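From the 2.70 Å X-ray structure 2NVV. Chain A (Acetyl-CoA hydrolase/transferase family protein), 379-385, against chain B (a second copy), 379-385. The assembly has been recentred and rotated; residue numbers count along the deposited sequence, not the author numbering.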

# COMPACT_ATOMS: atom_id res chain seq x y z
N SER A 379 9.80 1.84 -2.08
CA SER A 379 8.96 2.45 -3.10
C SER A 379 7.48 2.28 -2.77
O SER A 379 6.68 3.14 -3.11
N GLY A 380 7.14 1.18 -2.10
CA GLY A 380 5.76 0.95 -1.71
C GLY A 380 5.39 1.84 -0.52
O GLY A 380 4.34 2.48 -0.53
N ASP A 381 6.24 1.87 0.51
CA ASP A 381 5.99 2.70 1.69
C ASP A 381 5.70 4.14 1.28
O ASP A 381 4.78 4.78 1.78
N PHE A 382 6.50 4.65 0.35
CA PHE A 382 6.36 6.01 -0.13
C PHE A 382 5.22 6.21 -1.13
O PHE A 382 4.25 6.91 -0.85
N THR A 383 5.34 5.59 -2.30
CA THR A 383 4.32 5.69 -3.35
C THR A 383 2.89 5.64 -2.81
O THR A 383 2.07 6.53 -3.07
N ARG A 384 2.60 4.58 -2.06
CA ARG A 384 1.28 4.37 -1.49
C ARG A 384 0.74 5.52 -0.65
O ARG A 384 -0.44 5.86 -0.75
N ASN A 385 1.60 6.15 0.15
CA ASN A 385 1.15 7.23 1.02
C ASN A 385 1.54 8.66 0.68
O ASN A 385 1.18 9.59 1.40
N SER B 379 -9.82 -2.47 1.15
CA SER B 379 -9.00 -3.66 1.34
C SER B 379 -7.52 -3.32 1.28
O SER B 379 -6.70 -3.98 1.91
N GLY B 380 -7.17 -2.29 0.50
CA GLY B 380 -5.79 -1.85 0.39
C GLY B 380 -5.38 -1.09 1.64
O GLY B 380 -4.33 -1.36 2.22
N ASP B 381 -6.21 -0.13 2.06
CA ASP B 381 -5.93 0.66 3.26
C ASP B 381 -5.64 -0.25 4.45
O ASP B 381 -4.72 -0.00 5.23
N PHE B 382 -6.44 -1.30 4.58
CA PHE B 382 -6.30 -2.24 5.68
C PHE B 382 -5.18 -3.26 5.51
O PHE B 382 -4.23 -3.26 6.29
N THR B 383 -5.31 -4.10 4.49
CA THR B 383 -4.32 -5.13 4.20
C THR B 383 -2.88 -4.64 4.31
O THR B 383 -2.06 -5.23 5.03
N ARG B 384 -2.59 -3.56 3.60
CA ARG B 384 -1.26 -2.97 3.58
C ARG B 384 -0.71 -2.63 4.95
O ARG B 384 0.47 -2.88 5.21
N ASN B 385 -1.54 -2.08 5.83
CA ASN B 385 -1.06 -1.67 7.15
C ASN B 385 -1.43 -2.51 8.37
O ASN B 385 -1.03 -2.19 9.49

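Two copies of the same helical stretch face each other in a nearly antiparallel arrangement, their axes 12.5 Å apart at closest approach, and a pair of arginines fills the space between them. Arg A384 and Arg B384 point toward the opposite helix and adopt the same conformation: chi1 is t, carrying the chain out from its own backbone, while chi2 and chi3 are both p, bending it so that the guanidinium lies over CG of the partner arginine and NH2 reaches the partner's helix. There NH2 of Arg B384 donates a hydrogen bond to O of Gly A380 (3.1 Å), and NH2 of Arg A384 does the same to O of Gly B380 (3.2 Å). Each carbonyl meets the edge of the guanidinium and also accepts the helical hydrogen bond from the backbone N of Arg A384 or Arg B384 in its own chain.

The two guanidinium groups stack, centres 3.8 Å apart and planes at 29°, despite their like charge; each NE is hydrogen-bonded elsewhere in the structure. At Gly A380 an ideal CB would point toward the other helix and lie 3.7 Å from NH1 of Arg B384, a contact but not a clash. Phe A382 and Phe B382, both m, point away. Thr A383 points sideways, and its m rotamer lets OG1 donate to O of Ser A379 (2.6 Å).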

# COMPACT_ATOMS: atom_id res chain seq x y z
CB SER A 379 9.25 1.85 -4.48
OG SER A 379 8.99 0.47 -4.50
CB ASP A 381 7.20 2.71 2.64
CG ASP A 381 7.48 1.36 3.27
OD1 ASP A 381 6.57 0.76 3.88
OD2 ASP A 381 8.63 0.89 3.19
CB PHE A 382 7.69 6.44 -0.74
CG PHE A 382 8.75 6.72 0.29
CD1 PHE A 382 8.70 7.86 1.06
CD2 PHE A 382 9.78 5.81 0.49
CE1 PHE A 382 9.67 8.11 2.03
CE2 PHE A 382 10.75 6.05 1.46
CZ PHE A 382 10.69 7.20 2.23
CB THR A 383 4.45 4.56 -4.38
OG1 THR A 383 5.73 4.64 -5.01
CG2 THR A 383 3.38 4.67 -5.43
CB ARG A 384 1.27 3.08 -0.66
CG ARG A 384 -0.03 2.86 0.10
CD ARG A 384 -1.21 2.64 -0.83
NE ARG A 384 -1.28 1.26 -1.29
CZ ARG A 384 -1.82 0.26 -0.59
NH1 ARG A 384 -1.84 -0.98 -1.09
NH2 ARG A 384 -2.35 0.49 0.60
CB ASN A 385 1.58 6.93 2.45
CG ASN A 385 1.15 5.54 2.91
OD1 ASN A 385 1.96 4.61 2.98
ND2 ASN A 385 -0.14 5.39 3.20
CB SER B 379 -9.32 -4.72 0.29
OG SER B 379 -9.06 -4.24 -1.01
CB ASP B 381 -7.13 1.55 3.62
CG ASP B 381 -7.40 2.63 2.60
OD1 ASP B 381 -6.47 3.39 2.26
OD2 ASP B 381 -8.56 2.71 2.14
CB PHE B 382 -7.64 -2.95 5.91
CG PHE B 382 -8.68 -2.07 6.54
CD1 PHE B 382 -8.61 -1.76 7.90
CD2 PHE B 382 -9.71 -1.53 5.78
CE1 PHE B 382 -9.55 -0.92 8.49
CE2 PHE B 382 -10.66 -0.69 6.37
CZ PHE B 382 -10.57 -0.39 7.72
CB THR B 383 -4.51 -5.68 2.78
OG1 THR B 383 -5.81 -6.26 2.66
CG2 THR B 383 -3.46 -6.73 2.47
CB ARG B 384 -1.25 -1.71 2.71
CG ARG B 384 0.07 -0.95 2.76
CD ARG B 384 1.24 -1.75 2.19
NE ARG B 384 1.29 -1.70 0.72
CZ ARG B 384 1.83 -0.70 0.03
NH1 ARG B 384 1.84 -0.72 -1.30
NH2 ARG B 384 2.38 0.34 0.67
CB ASN B 385 -1.46 -0.22 7.41
CG ASN B 385 -1.02 0.72 6.29
OD1 ASN B 385 -1.84 1.18 5.49
ND2 ASN B 385 0.27 1.01 6.23